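Local coordinates for extracellular solute-binding protein, family 5 (PDB 6WM6) that binds EDTA in the periplasm of Chelativorans, probably presenting this and other aminopolycarboxylates to an ABC transporter for uptake, at residues T281-M284 against V285-A289; D335-A338 against K339-P343; A417-D420 against M421-I425; N443-A446 against D447-L450. All coordinates share one frame; numbering follows the deposited sequence.

Interaction 1 (T281-M284 against V285-A289)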
ATOM      1  N   THR A 281      -7.268  -8.172  15.348  1.00 33.44           N
ATOM      2  CA  THR A 281      -6.763  -8.856  16.526  1.00 32.70           C
ATOM      3  C   THR A 281      -7.405 -10.227  16.645  1.00 25.02           C
ATOM      4  O   THR A 281      -8.378 -10.546  15.960  1.00 26.89           O
ATOM      5  CB  THR A 281      -7.106  -8.059  17.793  1.00 30.55           C
ATOM      6  OG1 THR A 281      -8.538  -7.977  17.911  1.00 31.46           O
ATOM      7  CG2 THR A 281      -6.518  -6.665  17.739  1.00 35.53           C
ATOM      8  N   GLN A 282      -6.860 -11.032  17.564  1.00 27.25           N
ATOM      9  CA  GLN A 282      -7.479 -12.307  17.895  1.00 26.43           C
ATOM     10  C   GLN A 282      -8.913 -12.109  18.374  1.00 23.69           C
ATOM     11  O   GLN A 282      -9.815 -12.842  17.958  1.00 26.36           O
ATOM     12  CB  GLN A 282      -6.647 -13.032  18.956  1.00 31.16           C
ATOM     13  CG  GLN A 282      -7.216 -14.382  19.349  1.00 32.06           C
ATOM     14  CD  GLN A 282      -6.270 -15.185  20.234  1.00 37.16           C
ATOM     15  OE1 GLN A 282      -5.203 -14.709  20.618  1.00 46.22           O
ATOM     16  NE2 GLN A 282      -6.667 -16.405  20.558  1.00 45.13           N
ATOM     17  N   ASP A 283      -9.144 -11.124  19.251  1.00 29.54           N
ATOM     18  CA  ASP A 283     -10.501 -10.896  19.741  0.52 33.70           C
ATOM     19  C   ASP A 283     -11.445 -10.538  18.601  1.00 27.44           C
ATOM     20  O   ASP A 283     -12.596 -10.988  18.568  1.00 27.41           O
ATOM     21  CB  ASP A 283     -10.515  -9.795  20.799  0.52 37.74           C
ATOM     22  CG  ASP A 283     -11.904  -9.567  21.370  0.52 38.85           C
ATOM     23  OD1 ASP A 283     -12.461 -10.508  21.971  0.52 45.15           O
ATOM     24  OD2 ASP A 283     -12.438  -8.449  21.209  0.52 46.10           O
ATOM     25  N   MET A 284     -10.975  -9.732  17.650  1.00 27.33           N
ATOM     26  CA  MET A 284     -11.813  -9.360  16.515  1.00 31.30           C
ATOM     27  C   MET A 284     -12.165 -10.576  15.669  1.00 26.92           C
ATOM     28  O   MET A 284     -13.323 -10.742  15.262  1.00 27.47           O
ATOM     29  CB  MET A 284     -11.064  -8.313  15.686  1.00 42.88           C
ATOM     30  CG  MET A 284     -11.803  -7.819  14.462  1.00 57.73           C
ATOM     31  SD  MET A 284     -10.798  -6.645  13.527  1.00 61.73           S
ATOM     32  CE  MET A 284     -10.390  -5.452  14.815  1.00 63.23           C
ATOM     33  N   VAL A 285     -11.189 -11.460  15.428  1.00 26.96           N
ATOM     34  CA  VAL A 285     -11.444 -12.672  14.656  1.00 28.11           C
ATOM     35  C   VAL A 285     -12.440 -13.567  15.377  1.00 25.67           C
ATOM     36  O   VAL A 285     -13.356 -14.128  14.761  1.00 27.65           O
ATOM     37  CB  VAL A 285     -10.116 -13.412  14.384  1.00 29.33           C
ATOM     38  CG1 VAL A 285     -10.381 -14.752  13.718  1.00 33.75           C
ATOM     39  CG2 VAL A 285      -9.206 -12.548  13.539  1.00 32.24           C
ATOM     40  N   GLU A 286     -12.260 -13.740  16.687  1.00 25.95           N
ATOM     41  CA  GLU A 286     -13.155 -14.607  17.435  1.00 25.55           C
ATOM     42  C   GLU A 286     -14.570 -14.050  17.431  1.00 24.38           C
ATOM     43  O   GLU A 286     -15.544 -14.799  17.267  1.00 27.18           O
ATOM     44  CB  GLU A 286     -12.631 -14.781  18.861  1.00 33.22           C
ATOM     45  CG  GLU A 286     -11.361 -15.625  18.940  1.00 50.97           C
ATOM     46  CD  GLU A 286     -10.746 -15.644  20.328  1.00 60.73           C
ATOM     47  OE1 GLU A 286     -11.181 -14.851  21.192  1.00 62.02           O
ATOM     48  OE2 GLU A 286      -9.822 -16.453  20.552  1.00 62.28           O
ATOM     49  N   GLN A 287     -14.701 -12.731  17.560  1.00 24.55           N
ATOM     50  CA  GLN A 287     -16.026 -12.119  17.523  1.00 26.38           C
ATOM     51  C   GLN A 287     -16.691 -12.327  16.168  1.00 26.99           C
ATOM     52  O   GLN A 287     -17.864 -12.704  16.087  1.00 28.06           O
ATOM     53  CB  GLN A 287     -15.913 -10.634  17.854  1.00 35.46           C
ATOM     54  CG  GLN A 287     -17.251  -9.967  18.070  1.00 59.79           C
ATOM     55  CD  GLN A 287     -17.136  -8.668  18.835  1.00 72.19           C
ATOM     56  OE1 GLN A 287     -16.047  -8.278  19.264  1.00 72.22           O
ATOM     57  NE2 GLN A 287     -18.265  -7.990  19.016  1.00 78.41           N
ATOM     58  N   ALA A 288     -15.955 -12.089  15.081  1.00 24.31           N
ATOM     59  CA  ALA A 288     -16.527 -12.282  13.755  1.00 27.71           C
ATOM     60  C   ALA A 288     -16.940 -13.727  13.526  1.00 24.66           C
ATOM     61  O   ALA A 288     -18.015 -13.997  12.966  1.00 25.82           O
ATOM     62  CB  ALA A 288     -15.502 -11.860  12.696  1.00 27.53           C
ATOM     63  N   ALA A 289     -16.097 -14.677  13.953  1.00 25.48           N
ATOM     64  CA  ALA A 289     -16.457 -16.084  13.831  1.00 26.81           C
ATOM     65  C   ALA A 289     -17.737 -16.421  14.591  1.00 25.93           C
ATOM     66  O   ALA A 289     -18.522 -17.256  14.139  1.00 29.84           O
ATOM     67  CB  ALA A 289     -15.305 -16.952  14.328  1.00 27.67           C
TER

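Interaction 2 (D335-A338 against K339-P343)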
ATOM      1  N   ASP A 335       9.981 -14.932  19.137  1.00 22.94           N
ATOM      2  CA  ASP A 335       9.088 -14.610  20.245  1.00 25.13           C
ATOM      3  C   ASP A 335       8.134 -13.488  19.872  1.00 22.80           C
ATOM      4  O   ASP A 335       6.956 -13.505  20.238  1.00 25.47           O
ATOM      5  CB  ASP A 335       9.915 -14.204  21.467  1.00 25.52           C
ATOM      6  CG  ASP A 335       9.051 -13.958  22.693  1.00 27.74           C
ATOM      7  OD1 ASP A 335       8.491 -14.948  23.219  1.00 30.51           O
ATOM      8  OD2 ASP A 335       8.903 -12.785  23.118  1.00 26.45           O
ATOM      9  N   LEU A 336       8.618 -12.489  19.140  1.00 23.84           N
ATOM     10  CA  LEU A 336       7.765 -11.394  18.719  1.00 23.96           C
ATOM     11  C   LEU A 336       6.556 -11.925  17.958  1.00 22.58           C
ATOM     12  O   LEU A 336       5.408 -11.537  18.213  1.00 24.54           O
ATOM     13  CB  LEU A 336       8.594 -10.467  17.833  1.00 34.36           C
ATOM     14  CG  LEU A 336       8.264  -9.001  17.713  1.00 33.28           C
ATOM     15  CD1 LEU A 336       8.150  -8.319  19.048  1.00 28.92           C
ATOM     16  CD2 LEU A 336       9.379  -8.355  16.898  1.00 25.95           C
ATOM     17  N   LYS A 337       6.798 -12.818  16.996  1.00 21.05           N
ATOM     18  CA  LYS A 337       5.713 -13.375  16.206  1.00 21.74           C
ATOM     19  C   LYS A 337       4.888 -14.372  17.014  1.00 19.68           C
ATOM     20  O   LYS A 337       3.669 -14.429  16.856  1.00 20.09           O
ATOM     21  CB  LYS A 337       6.300 -14.017  14.944  1.00 22.02           C
ATOM     22  CG  LYS A 337       5.268 -14.341  13.880  1.00 20.89           C
ATOM     23  CD  LYS A 337       5.898 -14.817  12.562  1.00 20.48           C
ATOM     24  CE  LYS A 337       6.466 -16.210  12.641  1.00 21.29           C
ATOM     25  NZ  LYS A 337       5.394 -17.252  12.690  1.00 21.29           N
ATOM     26  N   ALA A 338       5.537 -15.140  17.897  1.00 20.81           N
ATOM     27  CA  ALA A 338       4.827 -16.103  18.734  1.00 21.34           C
ATOM     28  C   ALA A 338       3.828 -15.430  19.660  1.00 23.17           C
ATOM     29  O   ALA A 338       2.763 -16.005  19.953  1.00 25.66           O
ATOM     30  CB  ALA A 338       5.816 -16.913  19.577  1.00 23.53           C
ATOM     31  N   LYS A 339       4.132 -14.219  20.120  1.00 22.21           N
ATOM     32  CA  LYS A 339       3.260 -13.530  21.057  1.00 22.69           C
ATOM     33  C   LYS A 339       2.172 -12.704  20.395  1.00 23.37           C
ATOM     34  O   LYS A 339       1.128 -12.457  21.010  1.00 28.02           O
ATOM     35  CB  LYS A 339       4.095 -12.601  21.954  1.00 24.46           C
ATOM     36  CG  LYS A 339       5.118 -13.291  22.827  1.00 36.17           C
ATOM     37  CD  LYS A 339       4.506 -13.751  24.130  1.00 49.96           C
ATOM     38  CE  LYS A 339       5.579 -14.237  25.105  1.00 50.91           C
ATOM     39  NZ  LYS A 339       6.249 -15.479  24.634  1.00 57.18           N
ATOM     40  N   THR A 340       2.365 -12.255  19.151  1.00 21.04           N
ATOM     41  CA  THR A 340       1.475 -11.291  18.540  1.00 22.23           C
ATOM     42  C   THR A 340       0.730 -11.784  17.308  1.00 28.08           C
ATOM     43  O   THR A 340      -0.265 -11.159  16.924  1.00 37.38           O
ATOM     44  CB  THR A 340       2.239 -10.007  18.149  1.00 25.91           C
ATOM     45  OG1 THR A 340       3.267 -10.346  17.203  1.00 26.96           O
ATOM     46  CG2 THR A 340       2.864  -9.361  19.363  1.00 25.78           C
ATOM     47  N   ALA A 341       1.211 -12.824  16.643  1.00 21.37           N
ATOM     48  CA  ALA A 341       0.576 -13.357  15.441  1.00 21.18           C
ATOM     49  C   ALA A 341       0.214 -14.824  15.596  1.00 19.82           C
ATOM     50  O   ALA A 341      -0.926 -15.213  15.292  1.00 21.20           O
ATOM     51  CB  ALA A 341       1.501 -13.179  14.221  1.00 22.10           C
ATOM     52  N   ASP A 342       1.147 -15.648  16.065  1.00 20.07           N
ATOM     53  CA  ASP A 342       0.941 -17.091  16.052  1.00 20.96           C
ATOM     54  C   ASP A 342      -0.290 -17.556  16.836  1.00 22.38           C
ATOM     55  O   ASP A 342      -0.824 -18.625  16.489  1.00 26.63           O
ATOM     56  CB  ASP A 342       2.181 -17.840  16.563  1.00 22.35           C
ATOM     57  CG  ASP A 342       3.420 -17.653  15.684  1.00 21.52           C
ATOM     58  OD1 ASP A 342       3.294 -17.138  14.552  1.00 21.88           O
ATOM     59  OD2 ASP A 342       4.507 -18.050  16.148  1.00 24.11           O
ATOM     60  N   PRO A 343      -0.764 -16.864  17.873  1.00 21.99           N
ATOM     61  CA  PRO A 343      -1.931 -17.392  18.601  1.00 24.01           C
ATOM     62  C   PRO A 343      -3.197 -17.464  17.766  1.00 27.23           C
ATOM     63  O   PRO A 343      -4.088 -18.255  18.103  1.00 29.99           O
ATOM     64  CB  PRO A 343      -2.083 -16.419  19.776  1.00 25.17           C
ATOM     65  CG  PRO A 343      -0.707 -15.918  20.017  1.00 25.69           C
ATOM     66  CD  PRO A 343      -0.131 -15.750  18.609  1.00 24.28           C
TER

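Interaction 3 (A417-D420 against M421-I425)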
ATOM      1  N   ALA A 417      -1.031  -4.580  17.490  1.00 27.81           N
ATOM      2  CA  ALA A 417       0.171  -5.401  17.382  1.00 26.60           C
ATOM      3  C   ALA A 417       1.432  -4.566  17.567  1.00 26.64           C
ATOM      4  O   ALA A 417       2.408  -5.026  18.171  1.00 24.80           O
ATOM      5  CB  ALA A 417       0.198  -6.123  16.036  1.00 26.98           C
ATOM      6  N   ALA A 418       1.436  -3.333  17.061  1.00 26.80           N
ATOM      7  CA  ALA A 418       2.614  -2.481  17.219  1.00 25.85           C
ATOM      8  C   ALA A 418       2.841  -2.113  18.680  1.00 25.04           C
ATOM      9  O   ALA A 418       3.986  -2.090  19.155  1.00 23.96           O
ATOM     10  CB  ALA A 418       2.486  -1.224  16.360  1.00 31.34           C
ATOM     11  N   ASN A 419       1.772  -1.797  19.406  1.00 26.73           N
ATOM     12  CA  ASN A 419       1.913  -1.490  20.826  0.53 25.52           C
ATOM     13  C   ASN A 419       2.517  -2.676  21.573  1.00 23.47           C
ATOM     14  O   ASN A 419       3.445  -2.519  22.371  1.00 26.95           O
ATOM     15  CB  ASN A 419       0.549  -1.121  21.414  0.53 31.58           C
ATOM     16  CG  ASN A 419       0.663  -0.407  22.747  0.53 36.36           C
ATOM     17  OD1 ASN A 419       1.555  -0.689  23.544  0.53 41.71           O
ATOM     18  ND2 ASN A 419      -0.240   0.533  22.989  0.53 43.17           N
ATOM     19  N   ASP A 420       2.007  -3.879  21.304  1.00 25.40           N
ATOM     20  CA  ASP A 420       2.527  -5.069  21.973  1.00 23.71           C
ATOM     21  C   ASP A 420       3.979  -5.318  21.598  1.00 22.47           C
ATOM     22  O   ASP A 420       4.797  -5.687  22.445  1.00 21.81           O
ATOM     23  CB  ASP A 420       1.662  -6.286  21.611  1.00 26.96           C
ATOM     24  CG  ASP A 420       0.234  -6.171  22.113  1.00 35.00           C
ATOM     25  OD1 ASP A 420      -0.002  -5.419  23.077  1.00 36.01           O
ATOM     26  OD2 ASP A 420      -0.651  -6.844  21.546  1.00 37.44           O
ATOM     27  N   MET A 421       4.328  -5.117  20.332  1.00 21.44           N
ATOM     28  CA  MET A 421       5.706  -5.357  19.925  0.57 19.30           C
ATOM     29  C   MET A 421       6.662  -4.345  20.543  1.00 20.78           C
ATOM     30  O   MET A 421       7.796  -4.694  20.859  1.00 20.78           O
ATOM     31  CB  MET A 421       5.810  -5.441  18.393  0.57 23.01           C
ATOM     32  CG  MET A 421       5.220  -6.770  17.865  0.57 25.99           C
ATOM     33  SD  MET A 421       5.559  -7.155  16.127  0.57 22.42           S
ATOM     34  CE  MET A 421       5.087  -5.532  15.481  0.57 19.90           C
ATOM     35  N   ALA A 422       6.224  -3.099  20.726  1.00 21.90           N
ATOM     36  CA  ALA A 422       7.095  -2.111  21.343  1.00 22.00           C
ATOM     37  C   ALA A 422       7.451  -2.527  22.763  1.00 21.57           C
ATOM     38  O   ALA A 422       8.596  -2.359  23.204  1.00 22.53           O
ATOM     39  CB  ALA A 422       6.402  -0.741  21.353  1.00 26.28           C
ATOM     40  N   ARG A 423       6.479  -3.075  23.502  1.00 22.94           N
ATOM     41  CA  ARG A 423       6.768  -3.541  24.855  1.00 23.67           C
ATOM     42  C   ARG A 423       7.689  -4.754  24.836  1.00 22.92           C
ATOM     43  O   ARG A 423       8.590  -4.875  25.668  1.00 23.88           O
ATOM     44  CB  ARG A 423       5.465  -3.865  25.582  1.00 26.45           C
ATOM     45  CG  ARG A 423       4.599  -2.647  25.861  1.00 53.77           C
ATOM     46  CD  ARG A 423       3.385  -3.023  26.693  1.00 77.14           C
ATOM     47  NE  ARG A 423       2.550  -1.866  27.003  1.00 97.46           N
ATOM     48  CZ  ARG A 423       2.759  -1.035  28.022  1.00108.78           C
ATOM     49  NH1 ARG A 423       1.937  -0.015  28.220  1.00111.63           N
ATOM     50  NH2 ARG A 423       3.788  -1.220  28.840  1.00111.51           N
ATOM     51  N   LEU A 424       7.458  -5.679  23.900  1.00 20.97           N
ATOM     52  CA  LEU A 424       8.341  -6.839  23.802  1.00 21.58           C
ATOM     53  C   LEU A 424       9.769  -6.439  23.460  1.00 20.84           C
ATOM     54  O   LEU A 424      10.730  -6.967  24.043  1.00 21.36           O
ATOM     55  CB  LEU A 424       7.796  -7.798  22.749  1.00 20.78           C
ATOM     56  CG  LEU A 424       6.501  -8.495  23.179  1.00 21.36           C
ATOM     57  CD1 LEU A 424       5.822  -9.180  22.006  1.00 22.61           C
ATOM     58  CD2 LEU A 424       6.829  -9.493  24.284  1.00 25.31           C
ATOM     59  N   ILE A 425       9.932  -5.487  22.539  1.00 21.00           N
ATOM     60  CA  ILE A 425      11.262  -5.036  22.143  1.00 21.22           C
ATOM     61  C   ILE A 425      11.973  -4.377  23.313  1.00 21.84           C
ATOM     62  O   ILE A 425      13.175  -4.585  23.527  1.00 21.79           O
ATOM     63  CB  ILE A 425      11.165  -4.109  20.910  1.00 19.97           C
ATOM     64  CG1 ILE A 425      10.782  -4.953  19.686  1.00 19.66           C
ATOM     65  CG2 ILE A 425      12.462  -3.357  20.700  1.00 21.33           C
ATOM     66  CD1 ILE A 425      10.277  -4.142  18.518  1.00 23.41           C
TER

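Interaction 4 (N443-A446 against D447-L450)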
ATOM      1  N   ASN A 443       0.887  12.666  16.717  1.00 31.29           N
ATOM      2  CA  ASN A 443       2.166  13.224  16.305  1.00 33.04           C
ATOM      3  C   ASN A 443       3.248  12.160  16.129  1.00 29.57           C
ATOM      4  O   ASN A 443       4.381  12.501  15.777  1.00 31.67           O
ATOM      5  CB  ASN A 443       2.640  14.281  17.312  1.00 48.50           C
ATOM      6  CG  ASN A 443       1.860  15.583  17.203  1.00 58.14           C
ATOM      7  OD1 ASN A 443       1.568  16.055  16.106  1.00 54.36           O
ATOM      8  ND2 ASN A 443       1.523  16.165  18.346  1.00 59.08           N
ATOM      9  N   ALA A 444       2.919  10.882  16.338  1.00 28.46           N
ATOM     10  CA  ALA A 444       3.877   9.793  16.217  1.00 25.21           C
ATOM     11  C   ALA A 444       3.787   9.092  14.872  1.00 24.21           C
ATOM     12  O   ALA A 444       4.153   7.916  14.754  1.00 27.10           O
ATOM     13  CB  ALA A 444       3.679   8.785  17.351  1.00 26.67           C
ATOM     14  N   THR A 445       3.326   9.784  13.841  1.00 23.94           N
ATOM     15  CA  THR A 445       3.249   9.220  12.505  1.00 23.94           C
ATOM     16  C   THR A 445       4.569   9.406  11.765  1.00 23.48           C
ATOM     17  O   THR A 445       5.435  10.194  12.157  1.00 25.30           O
ATOM     18  CB  THR A 445       2.146   9.903  11.705  1.00 27.56           C
ATOM     19  OG1 THR A 445       2.433  11.305  11.638  1.00 31.29           O
ATOM     20  CG2 THR A 445       0.781   9.681  12.358  1.00 37.46           C
ATOM     21  N   ALA A 446       4.731   8.632  10.691  1.00 24.66           N
ATOM     22  CA  ALA A 446       5.936   8.743   9.878  1.00 23.16           C
ATOM     23  C   ALA A 446       6.107  10.151   9.312  1.00 22.93           C
ATOM     24  O   ALA A 446       7.232  10.671   9.270  1.00 25.08           O
ATOM     25  CB  ALA A 446       5.878   7.715   8.748  1.00 26.72           C
ATOM     26  N   ASP A 447       5.010  10.781   8.879  1.00 24.93           N
ATOM     27  CA  ASP A 447       5.081  12.128   8.315  1.00 31.64           C
ATOM     28  C   ASP A 447       5.727  13.114   9.282  1.00 26.41           C
ATOM     29  O   ASP A 447       6.344  14.109   8.852  1.00 27.25           O
ATOM     30  CB  ASP A 447       3.667  12.630   7.995  1.00 36.38           C
ATOM     31  CG  ASP A 447       3.194  12.226   6.613  1.00 58.85           C
ATOM     32  OD1 ASP A 447       3.990  11.633   5.851  1.00 56.93           O
ATOM     33  OD2 ASP A 447       2.019  12.511   6.289  1.00 52.71           O
ATOM     34  N   TYR A 448       5.572  12.887  10.580  1.00 23.61           N
ATOM     35  CA  TYR A 448       6.049  13.825  11.593  1.00 22.17           C
ATOM     36  C   TYR A 448       7.407  13.425  12.181  1.00 21.91           C
ATOM     37  O   TYR A 448       7.906  14.123  13.069  1.00 22.51           O
ATOM     38  CB  TYR A 448       5.013  13.973  12.697  1.00 24.81           C
ATOM     39  CG  TYR A 448       3.733  14.653  12.227  1.00 33.35           C
ATOM     40  CD1 TYR A 448       3.771  15.640  11.251  1.00 52.51           C
ATOM     41  CD2 TYR A 448       2.497  14.301  12.754  1.00 50.58           C
ATOM     42  CE1 TYR A 448       2.618  16.266  10.814  1.00 52.53           C
ATOM     43  CE2 TYR A 448       1.334  14.920  12.319  1.00 59.03           C
ATOM     44  CZ  TYR A 448       1.406  15.903  11.349  1.00 60.49           C
ATOM     45  OH  TYR A 448       0.264  16.528  10.909  1.00 67.59           O
ATOM     46  N   LEU A 449       8.032  12.359  11.690  1.00 20.32           N
ATOM     47  CA  LEU A 449       9.363  12.012  12.172  1.00 20.20           C
ATOM     48  C   LEU A 449      10.355  13.118  11.837  1.00 21.11           C
ATOM     49  O   LEU A 449      10.304  13.730  10.761  1.00 22.34           O
ATOM     50  CB  LEU A 449       9.846  10.701  11.543  1.00 22.66           C
ATOM     51  CG  LEU A 449       9.138   9.429  11.985  1.00 19.89           C
ATOM     52  CD1 LEU A 449       9.527   8.265  11.077  1.00 23.71           C
ATOM     53  CD2 LEU A 449       9.450   9.102  13.435  1.00 22.68           C
ATOM     54  N   LEU A 450      11.282  13.359  12.760  1.00 19.37           N
ATOM     55  CA  LEU A 450      12.381  14.296  12.581  1.00 20.76           C
ATOM     56  C   LEU A 450      13.672  13.614  13.019  1.00 23.50           C
ATOM     57  O   LEU A 450      13.661  12.743  13.893  1.00 22.29           O
ATOM     58  CB  LEU A 450      12.197  15.541  13.449  1.00 22.84           C
ATOM     59  CG  LEU A 450      10.921  16.339  13.200  1.00 24.47           C
ATOM     60  CD1 LEU A 450      10.722  17.328  14.343  1.00 27.87           C
ATOM     61  CD2 LEU A 450      10.974  17.054  11.872  1.00 26.01           C
TER
HETATM   62  O   HOH W   1       9.439  12.430   8.366  1.00 32.93           O

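Interaction 1 (T281-M284 against V285-A289)
Thr-281 and Val-285 are joined at the start of helix 282-290, where Thr-281 is the N-cap: its carbonyl O takes the first i to i+4 bond, from Val-285 N at 3.0 Å. Its hydroxyl serves the same turn. With chi1 at 62°, OG1 folds back over the helix end and accepts from Met-284 N at 3.0 Å, supplying the acceptor that no preceding helical turn can give this N-H. Threonine suits the N-cap because its short side chain puts an acceptor oxygen within range of the amide at the helix start. Further on, the carbonyls of Gln-282, Asp-283 and Met-284 are satisfied in turn by the amides of Glu-286, Gln-287 and Ala-288, the bond from Glu-286 N to Gln-282 O measuring 2.9 Å. Val-285 packs on Phe-298 and Met-300, which ties the helix to strand 296-299 and the loop beyond it. On the exposed side two long polar side chains, one turn apart, reach each other. Gln-282 stretches out fully and its NE2 donates to Glu-286 OE2 at 3.2 Å. This bond is bent to 140° at the hydrogen, with the amide and carboxylate planes steeply turned and OE2 met from above the carboxylate plane, 43° out of it.

Interaction 2 (D335-A338 against K339-P343)
A chi1 of -176° sets CG of Asp-335 anti to its N, placing the carboxylate beside the chain of Lys-339, which bends at chi2 (-86°) and again at chi4 to curl its ammonium back one turn. NZ of Lys-339 then meets OD1 of Asp-335 on the syn side at 2.7 Å, a salt bridge that suits an acid and a base four residues apart. The other oxygen, OD2, is hydrogen-bonded to Tyr-428 of helix 416-429, so the carboxylate is held through both oxygens. Without this carboxylate, as with an alanine here, the Lys-339 ammonium would probably lose its mate and the Tyr-428 hydroxyl its partner. A second salt bridge follows: Lys-337, bent at chi3 and chi4, brings NZ to the syn lone pair of Asp-342 OD1 at 2.8 Å, and the same ammonium also reaches Trp-348 O. The hydroxyl of Thr-340 donates to Leu-336 O at 2.6 Å, supplementing the weak bond from Thr-340 N to that carbonyl, and is also hydrogen-bonded to Tyr-528 OH of strand 524-537. Lys-337 O is gripped by two good bonds, from Ala-341 N and Asp-342 N, each at 2.9 Å and from opposite faces of its plane, with a weak third from Thr-340 N. Pro-343 has no N-H to offer; its CD instead packs 3.2 Å from Ala-338 O. A carbonyl shared between i+4 and i+5 amides, Ala-341 leaving helical angles and a proline just beyond mark the C-terminal end of helix 333-340.

Interaction 3 (A417-D420 against M421-I425)
Met-421 N bonds to Ala-417 O at 2.9 Å, the first of four successive i to i+4 bonds that run through Ala-422, Arg-423 and Leu-424, all regular except that Arg-423 N stands a longer 3.3 Å from Asn-419 O. Along one side of this helix the side chains are apolar. Met-421 has CG anti to the carbonyl carbon (chi1 -73°), which carries the chain back along the preceding turn: CG lies 3.3 Å from Ala-417 O, and a bend at chi3 brings CE within 3.8 Å of the same oxygen, in one of the two conformers of this side chain. Leu-424 behaves alike, its CG 3.4 Å from Asp-420 O. Both residues face helix 333-340, while Ala-417 and Met-421 touch Tyr-307 of strand 305-311. The helix is the connection of a beta-alpha-beta crossover, between the parallel strands 407-410 and 436-439, and its inner face lies on the sheet. There Ala-422, whose CB is 3.5 Å from Ala-418 O, needs little room between the helix and Leu-458 and Phe-411. The other side is polar. Asn-419 and Arg-423 run alongside each other in the same direction, their planes only 12° apart, nearly parallel. OD1 of Asn-419 lies obliquely to the guanidinium, 3.8 Å from NE of Arg-423, a loose approach rather than a bond; the arginine is poorly ordered and Asn-419 has a second conformer, making this pairing tentative. Nor does Asp-420 hold it: OD1 of Asp-420 is 5.9 Å from Arg-423 NE.

Interaction 4 (N443-A446 against D447-L450)
Asn-443 meets Tyr-448 in the loop that joins strand 436-439 to strand 456-462, where the chain doubles back through two overlapping beta-turns, the second with type I backbone angles. Carbonyl O of Asn-443 lies 3.5 Å from Tyr-448 CB, and its amide is turned 64° from the ring plane, OD1 coming to 3.9 Å from CD2 of Tyr-448. A tyrosine suits this exposed stretch, since its large ring can lie against neighbouring backbone and the Thr-445 hydroxyl. Next, Thr-445 runs alongside that ring. With chi1 at 59°, OG1 lies between the backbone N and the carbonyl carbon, 3.2 Å from Tyr-448 CD2 and oblique to the ring. The backbone of Thr-445 starts the first turn: its O accepts from Tyr-448 N at 3.1 Å, the donor lying above the carbonyl plane, 62° out of it, as the tightness of an i to i+3 closure imposes. Ala-446 starts the second turn, its O accepting from Leu-449 N at 3.1 Å. Its small CB lies 4.4 Å from Leu-449 CD1, and both side chains touch Tyr-483, while Leu-449 also packs on Phe-454 and His-457. Truncating Leu-449 to an alanine would probably open a gap between Ala-446, Phe-454 and Tyr-483 and leave the turn less firmly seated on strand 456-462. Beyond the turn Asn-453 binds Tyr-448 O and Leu-450 N through its side chain. A water bridges the second turn, donating to Ala-446 O at 3.0 Å and to Leu-449 O at 2.9 Å.

All four contacts are local and follow in series; none nests within or crosses another. Interaction 1 starts helix 282-290, and interaction 2 closes the C-terminal end of helix 333-340. The two touch where Gln-282 OE1 packs 3.7 Å from Pro-343 CB, joining the loop after one helix to the start of the other. Interaction 3 lies farther along, in the crossover helix 416-429, yet comes directly against interaction 2: Leu-336 CD1 sits 3.5 Å from Met-421 CG, and Lys-339 and Thr-340 extend this helix-to-helix packing. Interaction 4 turns the loop after strand 436-439, the strand which that helix leads into; its nearest atoms remain about 9 Å from interaction 3.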